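PDB 6WCI: cysteine desulfurase from Stenotrophomonas maltophilia, which probably uses pyridoxal 5'-phosphate to strip sulfur from L-cysteine, passing it to an acceptor and releasing L-alanine. Local coordinates for residues Pro128-Gly133 with Glu184-Ala189; Val135-Arg140 with Ala179-Glu184; Ala400-Tyr405 with Ala409-Phe414. All blocks are in the same frame, centred on the assembly; numbering follows the deposited sequence.

Overall arrangement
Interactions 1 and 2 lie together on the seven-stranded mixed sheet, with centres about 9 Å apart. They share E184 and are joined by backbone pairing of neighbouring strands 135-139 and 185-191: L137 N lies 2.8 Å from L187 O, a probable hydrogen bond. Along the chain, interaction 2 is nested within the loop that interaction 1 closes. Interaction 3 belongs to the six-stranded sheet instead, its centre about 42 Å from that of interaction 1 and about 38 Å from that of interaction 2. Both sheets lead toward chemically modified residues: K246, carrying pyridoxal phosphate, follows strand 239-243 of the first, and the oxidised C384 follows strand 376-381 of the second.

Interaction 1: residues Pro128-Gly133 with Glu184-Ala189; sequences PRLKAG and EVKLLA
The carboxylate oxygen OE2 of E184, a residue that backs onto G133, is gripped outside this pair of segments, by the hydroxyl of T182 and, over a long and weak ion pair, by R162. The acidic end leads away from G133, and what faces the glycine is the root of the side chain: E184 CB lies 3.9 Å from the carbonyl O of G133. G133 has a positive phi (101°), at which the loop turns before D134. The second meeting point is apolar. L130 CD2 comes to 3.9 Å from K186 CB, the two side chains sliding past one another in opposite directions. Here the loop that follows helix 114-126 packs beside the start of strand 185-191, in the seven-stranded mixed sheet of the fold type I pyridoxal phosphate enzymes. The branched end of L130 is shared by K186, I136 of strand 135-139, which neighbours 185-191, and V153 of helix 148-157. K186 meets L130 through CB itself; beyond it, a bend at the second torsion (chi2 -60°) turns the rest of the chain away, toward the carbonyl oxygen of P183, to which NZ is hydrogen-bonded.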
ATOM      1  N   PRO B 128     -22.978  -2.419   0.744  1.00 32.48           N
ATOM      2  CA  PRO B 128     -24.183  -1.636   1.049  1.00 33.69           C
ATOM      3  C   PRO B 128     -25.377  -1.935   0.155  1.00 40.27           C
ATOM      4  O   PRO B 128     -26.473  -1.440   0.455  1.00 44.01           O
ATOM      5  CB  PRO B 128     -23.715  -0.176   0.861  1.00 32.82           C
ATOM      6  CG  PRO B 128     -22.191  -0.237   0.850  1.00 32.77           C
ATOM      7  CD  PRO B 128     -21.911  -1.554   0.206  1.00 32.76           C
ATOM      8  N   ARG B 129     -25.224  -2.730  -0.907  1.00 38.32           N
ATOM      9  CA  ARG B 129     -26.302  -2.910  -1.882  1.00 37.35           C
ATOM     10  C   ARG B 129     -26.909  -4.304  -1.911  1.00 39.80           C
ATOM     11  O   ARG B 129     -28.129  -4.433  -2.083  1.00 37.29           O
ATOM     12  CB  ARG B 129     -25.805  -2.549  -3.289  1.00 43.62           C
ATOM     13  CG  ARG B 129     -25.556  -1.055  -3.467  1.00 51.00           C
ATOM     14  CD  ARG B 129     -24.822  -0.745  -4.767  1.00 57.07           C
ATOM     15  NE  ARG B 129     -24.433   0.661  -4.854  1.00 59.46           N
ATOM     16  CZ  ARG B 129     -25.082   1.566  -5.580  1.00 66.89           C
ATOM     17  NH1 ARG B 129     -26.146   1.211  -6.294  1.00 63.66           N
ATOM     18  NH2 ARG B 129     -24.663   2.824  -5.603  1.00 72.13           N
ATOM     19  N   LEU B 130     -26.118  -5.363  -1.771  1.00 39.98           N
ATOM     20  CA  LEU B 130     -26.663  -6.696  -2.007  1.00 40.66           C
ATOM     21  C   LEU B 130     -27.451  -7.184  -0.798  1.00 41.97           C
ATOM     22  O   LEU B 130     -27.170  -6.824   0.346  1.00 44.69           O
ATOM     23  CB  LEU B 130     -25.553  -7.693  -2.328  1.00 35.25           C
ATOM     24  CG  LEU B 130     -24.679  -7.356  -3.535  1.00 35.03           C
ATOM     25  CD1 LEU B 130     -23.781  -8.533  -3.845  1.00 29.22           C
ATOM     26  CD2 LEU B 130     -25.545  -6.988  -4.737  1.00 34.62           C
ATOM     27  N   LYS B 131     -28.442  -8.023  -1.061  1.00 44.25           N
ATOM     28  CA  LYS B 131     -29.243  -8.591   0.007  1.00 45.44           C
ATOM     29  C   LYS B 131     -29.429 -10.074  -0.260  1.00 45.45           C
ATOM     30  O   LYS B 131     -29.093 -10.586  -1.331  1.00 47.31           O
ATOM     31  CB  LYS B 131     -30.597  -7.874   0.142  1.00 44.05           C
ATOM     32  N   ALA B 132     -29.970 -10.763   0.738  1.00 48.36           N
ATOM     33  CA  ALA B 132     -30.254 -12.179   0.593  1.00 49.25           C
ATOM     34  C   ALA B 132     -31.163 -12.410  -0.612  1.00 50.52           C
ATOM     35  O   ALA B 132     -32.129 -11.674  -0.838  1.00 46.05           O
ATOM     36  CB  ALA B 132     -30.899 -12.713   1.871  1.00 54.55           C
ATOM     37  N   GLY B 133     -30.833 -13.432  -1.404  1.00 50.04           N
ATOM     38  CA  GLY B 133     -31.498 -13.707  -2.655  1.00 52.40           C
ATOM     39  C   GLY B 133     -30.723 -13.244  -3.877  1.00 46.45           C
ATOM     40  O   GLY B 133     -30.856 -13.845  -4.947  1.00 46.35           O
ATOM     41  N   GLU B 184     -31.789 -12.528 -10.973  1.00 45.82           N
ATOM     42  CA  GLU B 184     -31.322 -12.411  -9.596  1.00 47.23           C
ATOM     43  C   GLU B 184     -29.829 -12.132  -9.494  1.00 45.02           C
ATOM     44  O   GLU B 184     -29.340 -11.799  -8.403  1.00 40.81           O
ATOM     45  CB  GLU B 184     -31.675 -13.673  -8.807  1.00 56.34           C
ATOM     46  CG  GLU B 184     -31.149 -14.952  -9.405  1.00 64.81           C
ATOM     47  CD  GLU B 184     -32.133 -15.609 -10.354  1.00 67.06           C
ATOM     48  OE1 GLU B 184     -33.160 -14.983 -10.705  1.00 65.66           O
ATOM     49  OE2 GLU B 184     -31.866 -16.760 -10.747  1.00 65.19           O
ATOM     50  N   VAL B 185     -29.099 -12.241 -10.599  1.00 45.45           N
ATOM     51  CA  VAL B 185     -27.674 -11.947 -10.610  1.00 40.44           C
ATOM     52  C   VAL B 185     -27.490 -10.438 -10.660  1.00 40.14           C
ATOM     53  O   VAL B 185     -28.007  -9.769 -11.561  1.00 39.16           O
ATOM     54  CB  VAL B 185     -26.977 -12.617 -11.803  1.00 39.23           C
ATOM     55  CG1 VAL B 185     -25.504 -12.357 -11.724  1.00 37.41           C
ATOM     56  CG2 VAL B 185     -27.274 -14.114 -11.839  1.00 40.21           C
ATOM     57  N   LYS B 186     -26.730  -9.899  -9.706  1.00 35.55           N
ATOM     58  CA  LYS B 186     -26.474  -8.471  -9.665  1.00 34.44           C
ATOM     59  C   LYS B 186     -25.033  -8.093  -9.978  1.00 36.94           C
ATOM     60  O   LYS B 186     -24.773  -6.909 -10.240  1.00 32.62           O
ATOM     61  CB  LYS B 186     -26.867  -7.904  -8.290  1.00 35.55           C
ATOM     62  CG  LYS B 186     -28.290  -8.244  -7.854  1.00 35.07           C
ATOM     63  CD  LYS B 186     -29.309  -7.705  -8.846  1.00 38.48           C
ATOM     64  CE  LYS B 186     -30.722  -8.042  -8.419  1.00 47.66           C
ATOM     65  NZ  LYS B 186     -31.718  -7.788  -9.508  1.00 54.55           N
ATOM     66  N   LEU B 187     -24.097  -9.048  -9.964  1.00 33.25           N
ATOM     67  CA  LEU B 187     -22.687  -8.743 -10.173  1.00 36.95           C
ATOM     68  C   LEU B 187     -21.973  -9.946 -10.787  1.00 33.09           C
ATOM     69  O   LEU B 187     -22.273 -11.099 -10.452  1.00 35.83           O
ATOM     70  CB  LEU B 187     -21.991  -8.338  -8.855  1.00 34.79           C
ATOM     71  CG  LEU B 187     -20.574  -7.751  -8.952  1.00 33.38           C
ATOM     72  CD1 LEU B 187     -20.338  -6.631  -7.905  1.00 39.69           C
ATOM     73  CD2 LEU B 187     -19.463  -8.803  -8.842  1.00 32.10           C
ATOM     74  N   LEU B 188     -21.024  -9.663 -11.678  1.00 32.97           N
ATOM     75  CA  LEU B 188     -20.234 -10.684 -12.371  1.00 35.99           C
ATOM     76  C   LEU B 188     -18.758 -10.374 -12.191  1.00 35.21           C
ATOM     77  O   LEU B 188     -18.303  -9.287 -12.562  1.00 38.30           O
ATOM     78  CB  LEU B 188     -20.574 -10.742 -13.862  1.00 34.91           C
ATOM     79  CG  LEU B 188     -19.632 -11.552 -14.761  1.00 35.81           C
ATOM     80  CD1 LEU B 188     -19.670 -13.033 -14.421  1.00 36.74           C
ATOM     81  CD2 LEU B 188     -19.983 -11.322 -16.212  1.00 37.21           C
ATOM     82  N   ALA B 189     -18.019 -11.322 -11.612  1.00 38.24           N
ATOM     83  CA  ALA B 189     -16.573 -11.207 -11.438  1.00 37.93           C
ATOM     84  C   ALA B 189     -15.903 -12.047 -12.516  1.00 41.36           C
ATOM     85  O   ALA B 189     -15.928 -13.281 -12.456  1.00 41.89           O
ATOM     86  CB  ALA B 189     -16.135 -11.649 -10.040  1.00 32.96           C
TER

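Interaction 2: residues Val135-Arg140 with Ala179-Glu184; sequences VILITR and AAMTPE
A180, in the last turn of helix 174-180, sets its methyl against the forked end of L137, with CB 4.0 Å from CD2 and nearly as close to CD1. M181 follows as the centre of an inverse gamma turn, spanned by a weak bond from T182 N to A180 O. Its side chain crosses that of L137 at about a right angle: M181 CG touches L137 CD2 at 3.9 Å, while the thioether end runs on toward I215. The carbonyl oxygen of M181 is taken up by R213. T182 turns its hydroxyl forward to E184, OG1 donating to OE2 at 2.6 Å and arriving 84° out of the carboxylate plane. R162 also bonds the T182 hydroxyl. At E184 the backbone takes over: V135 N donates to E184 O at 2.9 Å. Alongside, V135 CG2 packs against E184 CG at 3.7 Å, the two side chains pointing the same way. This turn ends the helix of a beta-alpha-beta crossover that leaves strand 160-164, passes over strand 135-139 and enters strand 185-191; W150 and V153 of helix 148-157 pack on I136, on the other face of the strand. The contact is therefore apolar at L137, and at V135 it combines one backbone bond with side-chain packing; the T182 hydroxyl probably steadies the carboxylate of E184, with R162 adding at most a weak contribution.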
ATOM      1  N   VAL B 135     -27.539 -12.771  -6.375  1.00 44.48           N
ATOM      2  CA  VAL B 135     -26.526 -13.719  -6.814  1.00 41.40           C
ATOM      3  C   VAL B 135     -25.325 -12.948  -7.316  1.00 34.31           C
ATOM      4  O   VAL B 135     -25.478 -11.981  -8.072  1.00 41.42           O
ATOM      5  CB  VAL B 135     -27.080 -14.655  -7.898  1.00 40.51           C
ATOM      6  CG1 VAL B 135     -25.958 -15.523  -8.492  1.00 42.65           C
ATOM      7  CG2 VAL B 135     -28.180 -15.499  -7.297  1.00 39.90           C
ATOM      8  N   ILE B 136     -24.139 -13.353  -6.862  1.00 34.23           N
ATOM      9  CA  ILE B 136     -22.868 -12.901  -7.408  1.00 36.18           C
ATOM     10  C   ILE B 136     -22.343 -14.021  -8.298  1.00 42.33           C
ATOM     11  O   ILE B 136     -22.191 -15.166  -7.852  1.00 36.28           O
ATOM     12  CB  ILE B 136     -21.857 -12.571  -6.300  1.00 31.55           C
ATOM     13  CG1 ILE B 136     -22.419 -11.515  -5.336  1.00 38.48           C
ATOM     14  CG2 ILE B 136     -20.514 -12.122  -6.900  1.00 38.87           C
ATOM     15  CD1 ILE B 136     -21.559 -11.308  -4.106  1.00 40.42           C
ATOM     16  N   LEU B 137     -22.081 -13.705  -9.555  1.00 34.35           N
ATOM     17  CA  LEU B 137     -21.639 -14.704 -10.523  1.00 35.67           C
ATOM     18  C   LEU B 137     -20.136 -14.531 -10.712  1.00 34.98           C
ATOM     19  O   LEU B 137     -19.673 -13.428 -11.020  1.00 40.50           O
ATOM     20  CB  LEU B 137     -22.397 -14.551 -11.841  1.00 36.85           C
ATOM     21  CG  LEU B 137     -22.169 -15.629 -12.905  1.00 44.50           C
ATOM     22  CD1 LEU B 137     -22.619 -16.981 -12.387  1.00 42.14           C
ATOM     23  CD2 LEU B 137     -22.895 -15.283 -14.196  1.00 45.99           C
ATOM     24  N   ILE B 138     -19.380 -15.606 -10.479  1.00 45.01           N
ATOM     25  CA  ILE B 138     -17.917 -15.597 -10.505  1.00 41.17           C
ATOM     26  C   ILE B 138     -17.461 -16.720 -11.419  1.00 42.79           C
ATOM     27  O   ILE B 138     -17.954 -17.845 -11.294  1.00 39.83           O
ATOM     28  CB  ILE B 138     -17.321 -15.807  -9.099  1.00 34.26           C
ATOM     29  CG1 ILE B 138     -17.987 -14.870  -8.074  1.00 38.42           C
ATOM     30  CG2 ILE B 138     -15.792 -15.681  -9.129  1.00 33.77           C
ATOM     31  CD1 ILE B 138     -17.516 -15.104  -6.652  1.00 35.79           C
ATOM     32  N   THR B 139     -16.507 -16.443 -12.310  1.00 46.15           N
ATOM     33  CA  THR B 139     -16.088 -17.493 -13.241  1.00 47.20           C
ATOM     34  C   THR B 139     -15.171 -18.500 -12.556  1.00 45.16           C
ATOM     35  O   THR B 139     -14.462 -18.184 -11.596  1.00 48.99           O
ATOM     36  CB  THR B 139     -15.365 -16.934 -14.469  1.00 48.66           C
ATOM     37  OG1 THR B 139     -13.950 -16.941 -14.241  1.00 46.92           O
ATOM     38  CG2 THR B 139     -15.821 -15.533 -14.790  1.00 55.09           C
ATOM     39  N   ARG B 140     -15.193 -19.727 -13.082  1.00 44.29           N
ATOM     40  CA  ARG B 140     -14.362 -20.821 -12.595  1.00 52.23           C
ATOM     41  C   ARG B 140     -12.868 -20.499 -12.613  1.00 51.27           C
ATOM     42  O   ARG B 140     -12.108 -21.097 -11.843  1.00 46.51           O
ATOM     43  CB  ARG B 140     -14.650 -22.065 -13.451  1.00 61.44           C
ATOM     44  CG  ARG B 140     -13.769 -23.266 -13.200  1.00 66.56           C
ATOM     45  CD  ARG B 140     -13.927 -23.785 -11.788  1.00 67.22           C
ATOM     46  NE  ARG B 140     -15.294 -24.214 -11.511  1.00 63.31           N
ATOM     47  CZ  ARG B 140     -15.655 -24.842 -10.400  1.00 58.32           C
ATOM     48  NH1 ARG B 140     -14.744 -25.118  -9.473  1.00 57.73           N
ATOM     49  NH2 ARG B 140     -16.921 -25.187 -10.213  1.00 60.81           N
ATOM     50  N   ALA B 179     -26.919 -18.404 -19.913  1.00 57.67           N
ATOM     51  CA  ALA B 179     -27.929 -19.132 -19.154  1.00 59.41           C
ATOM     52  C   ALA B 179     -27.826 -18.830 -17.665  1.00 55.27           C
ATOM     53  O   ALA B 179     -28.837 -18.880 -16.953  1.00 61.21           O
ATOM     54  CB  ALA B 179     -27.799 -20.635 -19.408  1.00 54.94           C
ATOM     55  N   ALA B 180     -26.622 -18.499 -17.186  1.00 48.59           N
ATOM     56  CA  ALA B 180     -26.398 -18.221 -15.773  1.00 51.68           C
ATOM     57  C   ALA B 180     -26.760 -16.796 -15.379  1.00 50.79           C
ATOM     58  O   ALA B 180     -26.919 -16.526 -14.183  1.00 47.91           O
ATOM     59  CB  ALA B 180     -24.933 -18.477 -15.407  1.00 53.31           C
ATOM     60  N   MET B 181     -26.889 -15.887 -16.344  1.00 49.79           N
ATOM     61  CA  MET B 181     -27.149 -14.473 -16.061  1.00 47.62           C
ATOM     62  C   MET B 181     -28.658 -14.215 -15.990  1.00 47.72           C
ATOM     63  O   MET B 181     -29.264 -13.583 -16.859  1.00 51.73           O
ATOM     64  CB  MET B 181     -26.476 -13.591 -17.108  1.00 42.67           C
ATOM     65  CG  MET B 181     -24.975 -13.553 -17.025  1.00 46.76           C
ATOM     66  SD  MET B 181     -24.279 -12.316 -18.143  1.00 56.37           S
ATOM     67  CE  MET B 181     -24.880 -12.922 -19.704  1.00 52.42           C
ATOM     68  N   THR B 182     -29.258 -14.714 -14.916  1.00 45.44           N
ATOM     69  CA  THR B 182     -30.686 -14.562 -14.656  1.00 47.40           C
ATOM     70  C   THR B 182     -30.945 -13.269 -13.902  1.00 44.12           C
ATOM     71  O   THR B 182     -30.016 -12.624 -13.422  1.00 42.39           O
ATOM     72  CB  THR B 182     -31.189 -15.770 -13.869  1.00 51.11           C
ATOM     73  OG1 THR B 182     -30.372 -15.939 -12.702  1.00 49.13           O
ATOM     74  CG2 THR B 182     -31.133 -17.030 -14.735  1.00 53.96           C
ATOM     75  N   PRO B 183     -32.211 -12.846 -13.777  1.00 53.50           N
ATOM     76  CA  PRO B 183     -32.481 -11.550 -13.130  1.00 50.47           C
ATOM     77  C   PRO B 183     -31.975 -11.427 -11.702  1.00 46.61           C
ATOM     78  O   PRO B 183     -31.756 -10.296 -11.246  1.00 42.38           O
ATOM     79  CB  PRO B 183     -34.011 -11.442 -13.187  1.00 45.91           C
ATOM     80  CG  PRO B 183     -34.367 -12.208 -14.405  1.00 48.54           C
ATOM     81  CD  PRO B 183     -33.416 -13.369 -14.453  1.00 47.32           C
ATOM     82  N   GLU B 184     -31.789 -12.528 -10.973  1.00 45.82           N
ATOM     83  CA  GLU B 184     -31.322 -12.411  -9.596  1.00 47.23           C
ATOM     84  C   GLU B 184     -29.829 -12.132  -9.494  1.00 45.02           C
ATOM     85  O   GLU B 184     -29.340 -11.799  -8.403  1.00 40.81           O
ATOM     86  CB  GLU B 184     -31.675 -13.673  -8.807  1.00 56.34           C
ATOM     87  CG  GLU B 184     -31.149 -14.952  -9.405  1.00 64.81           C
ATOM     88  CD  GLU B 184     -32.133 -15.609 -10.354  1.00 67.06           C
ATOM     89  OE1 GLU B 184     -33.160 -14.983 -10.705  1.00 65.66           O
ATOM     90  OE2 GLU B 184     -31.866 -16.760 -10.747  1.00 65.19           O
TER

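Interaction 3: residues Ala400-Tyr405 with Ala409-Phe414; sequences ASLAFY and AEIERF
The ring of F414 meets A400 obliquely, its CZ 4.4 Å from the methyl carbon CB of A400. F414 has CG anti to its own backbone N (chi1 173°), which extends the ring from helix 408-422 toward strand 397-401. Within 400-405 two further rings are covered on one face: A403 CB lies 3.4 Å above one face of Y405, offset toward the rim, and Y405 CD2 in turn lies 3.8 Å above one face of F404, again near the rim. Y405 OH is anchored by N50 and Q55. One turn before F414, I411 stretches its CD1 to 4.5 Å from CD1 of L402, a loose meeting of methyl groups. These two touches are wholly apolar, and every residue in them is buried. The CB of E410 points toward 400-405, but the polar end is kept for others: OE2 forms a salt bridge with R30, and OE1 bonds N406. Within the six-stranded mixed sheet, strand 397-401 runs between 376-381 and 354-359, and helix 408-422 folds back over it directly after the connecting loop. F414 reaches V376 and V378 on the adjoining strand, while F332 of helix 318-336 packs on A400 and L402, and L328 of that helix meets I411.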
ATOM      1  N   ALA B 400       5.137 -21.736 -16.788  1.00 56.41           N
ATOM      2  CA  ALA B 400       6.105 -20.831 -17.384  1.00 55.49           C
ATOM      3  C   ALA B 400       5.337 -19.657 -17.964  1.00 58.82           C
ATOM      4  O   ALA B 400       4.343 -19.852 -18.667  1.00 59.81           O
ATOM      5  CB  ALA B 400       6.926 -21.529 -18.469  1.00 57.79           C
ATOM      6  N   SER B 401       5.763 -18.443 -17.631  1.00 55.40           N
ATOM      7  CA  SER B 401       5.073 -17.245 -18.085  1.00 52.86           C
ATOM      8  C   SER B 401       6.100 -16.275 -18.638  1.00 49.53           C
ATOM      9  O   SER B 401       6.984 -15.811 -17.911  1.00 48.07           O
ATOM     10  CB  SER B 401       4.246 -16.615 -16.957  1.00 48.23           C
ATOM     11  OG  SER B 401       4.888 -16.733 -15.698  1.00 47.14           O
ATOM     12  N   LEU B 402       5.970 -15.969 -19.919  1.00 56.18           N
ATOM     13  CA  LEU B 402       6.973 -15.240 -20.671  1.00 50.89           C
ATOM     14  C   LEU B 402       6.629 -13.758 -20.725  1.00 52.41           C
ATOM     15  O   LEU B 402       5.457 -13.371 -20.662  1.00 55.80           O
ATOM     16  CB  LEU B 402       7.069 -15.806 -22.088  1.00 57.01           C
ATOM     17  CG  LEU B 402       7.303 -17.321 -22.164  1.00 62.49           C
ATOM     18  CD1 LEU B 402       7.254 -17.837 -23.612  1.00 67.32           C
ATOM     19  CD2 LEU B 402       8.624 -17.682 -21.511  1.00 54.99           C
ATOM     20  N   ALA B 403       7.663 -12.930 -20.829  1.00 54.22           N
ATOM     21  CA  ALA B 403       7.520 -11.496 -21.034  1.00 49.64           C
ATOM     22  C   ALA B 403       8.304 -11.095 -22.274  1.00 49.88           C
ATOM     23  O   ALA B 403       9.118 -11.861 -22.792  1.00 48.18           O
ATOM     24  CB  ALA B 403       7.997 -10.705 -19.816  1.00 43.00           C
ATOM     25  N   PHE B 404       8.041  -9.876 -22.749  1.00 45.46           N
ATOM     26  CA  PHE B 404       8.638  -9.426 -24.000  1.00 46.52           C
ATOM     27  C   PHE B 404      10.165  -9.401 -23.930  1.00 55.95           C
ATOM     28  O   PHE B 404      10.830  -9.569 -24.961  1.00 51.68           O
ATOM     29  CB  PHE B 404       8.095  -8.047 -24.372  1.00 45.28           C
ATOM     30  CG  PHE B 404       8.330  -6.995 -23.312  1.00 45.10           C
ATOM     31  CD1 PHE B 404       9.531  -6.292 -23.262  1.00 46.16           C
ATOM     32  CD2 PHE B 404       7.352  -6.712 -22.371  1.00 44.78           C
ATOM     33  CE1 PHE B 404       9.745  -5.328 -22.285  1.00 46.28           C
ATOM     34  CE2 PHE B 404       7.558  -5.755 -21.395  1.00 48.51           C
ATOM     35  CZ  PHE B 404       8.758  -5.063 -21.350  1.00 47.39           C
ATOM     36  N   TYR B 405      10.739  -9.203 -22.737  1.00 54.59           N
ATOM     37  CA  TYR B 405      12.190  -9.188 -22.573  1.00 51.66           C
ATOM     38  C   TYR B 405      12.803 -10.583 -22.498  1.00 46.46           C
ATOM     39  O   TYR B 405      14.028 -10.701 -22.417  1.00 46.67           O
ATOM     40  CB  TYR B 405      12.592  -8.378 -21.327  1.00 50.25           C
ATOM     41  CG  TYR B 405      11.803  -8.685 -20.080  1.00 47.18           C
ATOM     42  CD1 TYR B 405      12.013  -9.851 -19.367  1.00 41.75           C
ATOM     43  CD2 TYR B 405      10.860  -7.781 -19.595  1.00 49.43           C
ATOM     44  CE1 TYR B 405      11.280 -10.134 -18.222  1.00 43.82           C
ATOM     45  CE2 TYR B 405      10.123  -8.048 -18.455  1.00 46.22           C
ATOM     46  CZ  TYR B 405      10.340  -9.220 -17.762  1.00 45.70           C
ATOM     47  OH  TYR B 405       9.597  -9.494 -16.622  1.00 38.01           O
ATOM     48  N   ALA B 409      16.213 -17.641 -27.611  1.00 63.13           N
ATOM     49  CA  ALA B 409      17.336 -18.417 -27.102  1.00 63.75           C
ATOM     50  C   ALA B 409      17.034 -18.985 -25.722  1.00 68.80           C
ATOM     51  O   ALA B 409      17.297 -20.164 -25.452  1.00 64.33           O
ATOM     52  CB  ALA B 409      18.591 -17.547 -27.069  1.00 62.60           C
ATOM     53  N   GLU B 410      16.480 -18.156 -24.825  1.00 60.37           N
ATOM     54  CA  GLU B 410      16.078 -18.659 -23.515  1.00 59.49           C
ATOM     55  C   GLU B 410      15.071 -19.792 -23.640  1.00 61.27           C
ATOM     56  O   GLU B 410      15.141 -20.774 -22.894  1.00 61.97           O
ATOM     57  CB  GLU B 410      15.486 -17.533 -22.667  1.00 56.71           C
ATOM     58  CG  GLU B 410      16.516 -16.604 -22.034  1.00 54.74           C
ATOM     59  CD  GLU B 410      15.838 -15.458 -21.331  1.00 53.72           C
ATOM     60  OE1 GLU B 410      14.660 -15.204 -21.668  1.00 55.00           O
ATOM     61  OE2 GLU B 410      16.460 -14.827 -20.443  1.00 53.67           O
ATOM     62  N   ILE B 411      14.107 -19.654 -24.554  1.00 62.06           N
ATOM     63  CA  ILE B 411      13.143 -20.731 -24.794  1.00 72.25           C
ATOM     64  C   ILE B 411      13.872 -22.036 -25.092  1.00 66.50           C
ATOM     65  O   ILE B 411      13.553 -23.089 -24.531  1.00 67.54           O
ATOM     66  CB  ILE B 411      12.178 -20.356 -25.935  1.00 67.96           C
ATOM     67  CG1 ILE B 411      11.228 -19.240 -25.497  1.00 62.37           C
ATOM     68  CG2 ILE B 411      11.369 -21.585 -26.391  1.00 67.24           C
ATOM     69  CD1 ILE B 411      10.453 -18.609 -26.633  1.00 62.84           C
ATOM     70  N   GLU B 412      14.884 -21.977 -25.962  1.00 67.75           N
ATOM     71  CA  GLU B 412      15.612 -23.195 -26.314  0.62 70.08           C
ATOM     72  C   GLU B 412      16.414 -23.717 -25.127  1.00 70.24           C
ATOM     73  O   GLU B 412      16.409 -24.923 -24.856  1.00 71.32           O
ATOM     74  CB  GLU B 412      16.519 -22.947 -27.521  0.62 71.30           C
ATOM     75  CG  GLU B 412      15.773 -22.649 -28.824  0.62 75.17           C
ATOM     76  CD  GLU B 412      14.949 -23.832 -29.336  0.62 82.51           C
ATOM     77  OE1 GLU B 412      13.989 -23.604 -30.101  0.62 82.89           O
ATOM     78  OE2 GLU B 412      15.256 -24.987 -28.975  0.62 93.91           O
ATOM     79  N   ARG B 413      17.087 -22.819 -24.393  1.00 67.39           N
ATOM     80  CA  ARG B 413      17.780 -23.213 -23.166  1.00 66.63           C
ATOM     81  C   ARG B 413      16.822 -23.863 -22.174  1.00 66.99           C
ATOM     82  O   ARG B 413      17.197 -24.795 -21.455  1.00 67.36           O
ATOM     83  CB  ARG B 413      18.442 -21.995 -22.517  1.00 63.99           C
ATOM     84  CG  ARG B 413      19.533 -21.331 -23.338  1.00 81.96           C
ATOM     85  CD  ARG B 413      20.260 -20.278 -22.505  1.00 82.44           C
ATOM     86  NE  ARG B 413      20.671 -20.821 -21.212  1.00 81.08           N
ATOM     87  CZ  ARG B 413      21.764 -21.553 -21.028  1.00 75.56           C
ATOM     88  NH1 ARG B 413      22.559 -21.816 -22.053  1.00 76.40           N
ATOM     89  NH2 ARG B 413      22.064 -22.018 -19.823  1.00 72.23           N
ATOM     90  N   PHE B 414      15.588 -23.358 -22.103  1.00 67.62           N
ATOM     91  CA  PHE B 414      14.588 -23.924 -21.203  1.00 65.26           C
ATOM     92  C   PHE B 414      14.288 -25.378 -21.563  1.00 68.15           C
ATOM     93  O   PHE B 414      14.280 -26.260 -20.696  1.00 68.80           O
ATOM     94  CB  PHE B 414      13.316 -23.073 -21.261  1.00 64.73           C
ATOM     95  CG  PHE B 414      12.153 -23.646 -20.495  1.00 70.45           C
ATOM     96  CD1 PHE B 414      11.327 -24.610 -21.064  1.00 71.43           C
ATOM     97  CD2 PHE B 414      11.869 -23.200 -19.214  1.00 67.73           C
ATOM     98  CE1 PHE B 414      10.259 -25.126 -20.357  1.00 75.34           C
ATOM     99  CE2 PHE B 414      10.802 -23.709 -18.503  1.00 61.73           C
ATOM    100  CZ  PHE B 414       9.994 -24.671 -19.072  1.00 71.71           C
TER